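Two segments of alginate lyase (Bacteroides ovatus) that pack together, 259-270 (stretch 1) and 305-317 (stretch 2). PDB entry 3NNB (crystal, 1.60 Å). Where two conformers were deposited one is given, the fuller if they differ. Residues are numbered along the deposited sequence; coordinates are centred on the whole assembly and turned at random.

Stretch 1 (259-270) IEPDGKQPLELA
Stretch 2 305-317: QDGRSITAALKFL

The most unusual feature of this contact is a glycine pressed directly onto a helix: Gly263 CA lies 3.8 Å from Ala313 CA, so close that backbone meets backbone. Two CA-H...O contacts run in reciprocal directions, Gly263 CA to Ala312 O at 3.2 Å (141° at H) and Ala313 CA to Gly263 O at 3.4 Å (162° at H). Glycine is required twice over. An ideal CB on Gly263 would fall 2.0 Å from Ala312 O and 3.1 Å from Phe316 CB, and at phi/psi 87/-11 it would also jam against the preceding carbonyl.

Gly263 closes a type I turn that starts at Glu260, with Pro261 at -65/-19 and Asp262 at -92/10. Gly263 N donates to Glu260 O (2.8 Å), and Glu260 N to Lys264 O (2.8 Å). Asp262 (chi1 p) points away from the helix and braces the turn instead: Asp262 OD1 accepts from Lys264 N at 3.1 Å, and Asp262 OD2 forms a salt bridge with Lys264 NZ at 2.7 Å.

Opposing this turn, stretch 2 runs through a loop into the helix 310-317. Ser309 (chi1 p) is its N-cap, Ser309 OG accepting from Ala312 N at 3.0 Å. Ala312 points its CB toward stretch 1 and Ala313 points sideways, while Ile259 (m, t) points toward the helix start, Ile259 CD1 lying 3.6 Å from Ser309 O and 4.1 Å from Ala313 CB.

One helical turn beyond Ala312, Phe316 (chi1 t, chi2 79°) points toward stretch 1. Lys264 CA lies over one face of its ring, Lys264 CG is 3.7 Å from Phe316 CE1, and Leu269 CD2 (Leu269 m, t) reaches Phe316 CZ at 3.8 Å from the short helix that follows Gln265, which sits at the N-cap position.

At the other end, the register pairs Pro261 with Arg308, CA to CA 4.7 Å. Arg308 (m, t, t, chi4 -106°) starts sideways, but its end comes nearer. Arg308 NH1 donates to Ile259 O at 3.0 Å, near the guanidinium plane, and more weakly to Glu260 OE2 at 3.3 Å, within a salt bridge; Pro261 CD covers one face, 3.8 Å from Arg308 CZ. Asp306 (chi1 p) holds the arginine from within its own stretch, Arg308 NE to Asp306 OD2 being 3.0 Å. Glu260 (m, m) starts away and folds back to meet it.

Water completes the polar seam. One molecule donates to both Asp262 O (3.0 Å) and Ala312 O (2.8 Å); another donates to Gly263 O (2.8 Å) and Ala313 O (2.9 Å) while accepting from Gln265 NE2 (2.9 Å).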

# COMPACT_ATOMS: atom_id res chain seq x y z
N ILE A 259 -1.13 -9.88 17.03
CA ILE A 259 -0.43 -11.14 16.93
C ILE A 259 -0.53 -11.91 18.25
O ILE A 259 -0.22 -11.39 19.30
CB ILE A 259 1.05 -10.95 16.53
CG1 ILE A 259 1.16 -10.09 15.25
CG2 ILE A 259 1.79 -12.28 16.38
CD1 ILE A 259 2.60 -9.60 15.03
N GLU A 260 -1.02 -13.15 18.19
CA GLU A 260 -1.07 -13.98 19.37
C GLU A 260 0.29 -14.64 19.63
O GLU A 260 1.19 -14.60 18.78
CB GLU A 260 -2.15 -15.04 19.21
CG GLU A 260 -3.52 -14.49 19.17
CD GLU A 260 -3.98 -13.95 20.50
OE1 GLU A 260 -3.97 -14.70 21.52
OE2 GLU A 260 -4.35 -12.76 20.53
N PRO A 261 0.47 -15.25 20.81
CA PRO A 261 1.80 -15.74 21.10
C PRO A 261 2.29 -16.87 20.18
O PRO A 261 3.49 -17.13 20.09
CB PRO A 261 1.68 -16.19 22.58
CG PRO A 261 0.65 -15.35 23.13
CD PRO A 261 -0.39 -15.25 22.00
N ASP A 262 1.37 -17.56 19.49
CA ASP A 262 1.74 -18.54 18.50
C ASP A 262 1.85 -17.98 17.07
O ASP A 262 2.02 -18.75 16.13
CB ASP A 262 0.75 -19.70 18.54
CG ASP A 262 -0.70 -19.28 18.24
OD1 ASP A 262 -0.95 -18.10 17.96
OD2 ASP A 262 -1.63 -20.12 18.31
N GLY A 263 1.82 -16.66 16.92
CA GLY A 263 1.87 -16.04 15.61
C GLY A 263 0.57 -15.84 14.86
O GLY A 263 0.54 -15.16 13.86
N LYS A 264 -0.51 -16.43 15.34
CA LYS A 264 -1.79 -16.25 14.68
C LYS A 264 -2.25 -14.80 14.74
O LYS A 264 -2.06 -14.12 15.75
CB LYS A 264 -2.86 -17.16 15.30
CG LYS A 264 -2.71 -18.67 15.02
CD LYS A 264 -3.89 -19.48 15.50
CE LYS A 264 -3.66 -20.97 15.30
NZ LYS A 264 -2.69 -21.51 16.27
N GLN A 265 -2.91 -14.34 13.68
CA GLN A 265 -3.54 -13.04 13.68
C GLN A 265 -5.05 -13.28 13.58
O GLN A 265 -5.61 -13.38 12.47
CB GLN A 265 -3.07 -12.16 12.52
CG GLN A 265 -1.55 -11.98 12.42
CD GLN A 265 -1.16 -11.34 11.10
OE1 GLN A 265 -1.68 -10.28 10.76
NE2 GLN A 265 -0.34 -12.02 10.33
N PRO A 266 -5.69 -13.46 14.73
CA PRO A 266 -7.06 -14.00 14.69
C PRO A 266 -8.06 -13.18 13.89
O PRO A 266 -8.99 -13.77 13.33
CB PRO A 266 -7.47 -14.06 16.17
CG PRO A 266 -6.43 -13.39 16.93
CD PRO A 266 -5.19 -13.31 16.09
N LEU A 267 -7.92 -11.86 13.87
CA LEU A 267 -8.89 -11.04 13.15
C LEU A 267 -8.74 -11.17 11.63
O LEU A 267 -9.71 -10.92 10.90
CB LEU A 267 -8.83 -9.58 13.56
CG LEU A 267 -9.12 -9.30 15.04
CD1 LEU A 267 -8.85 -7.81 15.43
CD2 LEU A 267 -10.57 -9.75 15.41
N GLU A 268 -7.54 -11.53 11.18
CA GLU A 268 -7.31 -11.84 9.77
C GLU A 268 -7.70 -13.29 9.45
O GLU A 268 -8.23 -13.57 8.38
CB GLU A 268 -5.86 -11.59 9.40
CG GLU A 268 -5.30 -10.24 9.91
CD GLU A 268 -6.16 -9.06 9.55
OE1 GLU A 268 -6.85 -9.09 8.48
OE2 GLU A 268 -6.17 -8.10 10.37
N LEU A 269 -7.45 -14.23 10.36
CA LEU A 269 -7.77 -15.64 10.10
C LEU A 269 -9.28 -15.91 10.05
O LEU A 269 -9.69 -16.96 9.55
CB LEU A 269 -7.10 -16.55 11.16
CG LEU A 269 -5.56 -16.54 11.07
CD1 LEU A 269 -4.91 -17.31 12.27
CD2 LEU A 269 -5.10 -17.12 9.69
N ALA A 270 -10.07 -14.99 10.59
CA ALA A 270 -11.54 -15.15 10.57
C ALA A 270 -12.12 -14.77 9.21
O ALA A 270 -13.32 -14.98 8.98
CB ALA A 270 -12.18 -14.30 11.64
N GLN A 305 6.51 -9.71 26.17
CA GLN A 305 6.92 -10.60 27.26
C GLN A 305 6.43 -12.02 26.98
O GLN A 305 7.12 -12.98 27.31
CB GLN A 305 6.36 -10.08 28.60
N ASP A 306 5.26 -12.17 26.34
CA ASP A 306 4.72 -13.50 26.02
C ASP A 306 5.03 -14.02 24.58
O ASP A 306 4.49 -15.02 24.14
CB ASP A 306 3.21 -13.60 26.39
CG ASP A 306 2.31 -12.60 25.66
OD1 ASP A 306 2.81 -11.62 25.07
OD2 ASP A 306 1.07 -12.73 25.73
N GLY A 307 5.97 -13.38 23.90
CA GLY A 307 6.50 -13.91 22.66
C GLY A 307 5.79 -13.46 21.39
O GLY A 307 6.01 -14.03 20.36
N ARG A 308 4.93 -12.44 21.46
CA ARG A 308 4.29 -11.90 20.24
C ARG A 308 5.32 -11.09 19.48
O ARG A 308 6.02 -10.24 20.06
CB ARG A 308 3.12 -11.04 20.62
CG ARG A 308 2.10 -11.75 21.53
CD ARG A 308 1.17 -10.77 22.15
NE ARG A 308 0.32 -11.38 23.19
CZ ARG A 308 -0.97 -11.64 23.05
NH1 ARG A 308 -1.65 -11.39 21.91
NH2 ARG A 308 -1.62 -12.19 24.06
N SER A 309 5.42 -11.35 18.18
CA SER A 309 6.38 -10.66 17.35
C SER A 309 6.10 -10.89 15.87
O SER A 309 5.36 -11.82 15.51
CB SER A 309 7.79 -11.19 17.67
OG SER A 309 7.98 -12.52 17.19
N ILE A 310 6.72 -10.10 15.01
CA ILE A 310 6.68 -10.38 13.57
C ILE A 310 7.27 -11.75 13.23
O ILE A 310 6.73 -12.49 12.39
CB ILE A 310 7.38 -9.25 12.78
CG1 ILE A 310 6.58 -7.94 12.93
CG2 ILE A 310 7.56 -9.68 11.30
CD1 ILE A 310 7.33 -6.69 12.38
N THR A 311 8.33 -12.16 13.94
CA THR A 311 8.88 -13.49 13.73
C THR A 311 7.82 -14.57 14.03
O THR A 311 7.68 -15.52 13.28
CB THR A 311 10.13 -13.73 14.61
OG1 THR A 311 11.16 -12.81 14.21
CG2 THR A 311 10.63 -15.18 14.46
N ALA A 312 7.05 -14.41 15.10
CA ALA A 312 6.03 -15.40 15.43
C ALA A 312 4.99 -15.45 14.33
O ALA A 312 4.58 -16.53 13.89
CB ALA A 312 5.39 -15.09 16.75
N ALA A 313 4.63 -14.28 13.83
CA ALA A 313 3.62 -14.21 12.78
C ALA A 313 4.11 -14.92 11.49
O ALA A 313 3.33 -15.57 10.79
CB ALA A 313 3.20 -12.74 12.52
N LEU A 314 5.39 -14.74 11.14
CA LEU A 314 6.00 -15.42 10.02
C LEU A 314 6.07 -16.92 10.21
O LEU A 314 5.79 -17.68 9.27
CB LEU A 314 7.42 -14.87 9.79
CG LEU A 314 7.50 -13.45 9.23
CD1 LEU A 314 8.93 -12.91 9.44
CD2 LEU A 314 7.15 -13.36 7.72
N LYS A 315 6.45 -17.36 11.41
CA LYS A 315 6.56 -18.77 11.70
C LYS A 315 5.21 -19.50 11.64
O LYS A 315 5.16 -20.69 11.30
CB LYS A 315 7.23 -18.99 13.07
CG LYS A 315 8.74 -18.79 13.13
CD LYS A 315 9.21 -19.03 14.56
CE LYS A 315 10.69 -18.74 14.80
NZ LYS A 315 10.98 -18.62 16.28
N PHE A 316 4.10 -18.81 11.94
CA PHE A 316 2.75 -19.38 11.74
C PHE A 316 2.54 -19.65 10.24
O PHE A 316 1.96 -20.67 9.83
CB PHE A 316 1.65 -18.43 12.28
CG PHE A 316 0.29 -18.75 11.72
CD1 PHE A 316 -0.45 -19.79 12.24
CD2 PHE A 316 -0.19 -18.04 10.61
CE1 PHE A 316 -1.67 -20.08 11.72
CE2 PHE A 316 -1.43 -18.35 10.07
CZ PHE A 316 -2.16 -19.39 10.60
N LEU A 317 2.95 -18.69 9.41
CA LEU A 317 2.67 -18.77 7.98
C LEU A 317 3.48 -19.80 7.22
O LEU A 317 2.98 -20.46 6.32
CB LEU A 317 2.88 -17.40 7.32
CG LEU A 317 2.73 -17.31 5.79
CD1 LEU A 317 1.27 -17.61 5.36
CD2 LEU A 317 3.17 -15.91 5.33
O HOH W 1 -4.05 -13.71 24.01
O HOH W 2 -4.58 -11.22 22.52
O HOH W 3 5.20 -16.99 22.47
O HOH W 4 4.93 -18.84 15.46
O HOH W 5 0.61 -14.69 11.14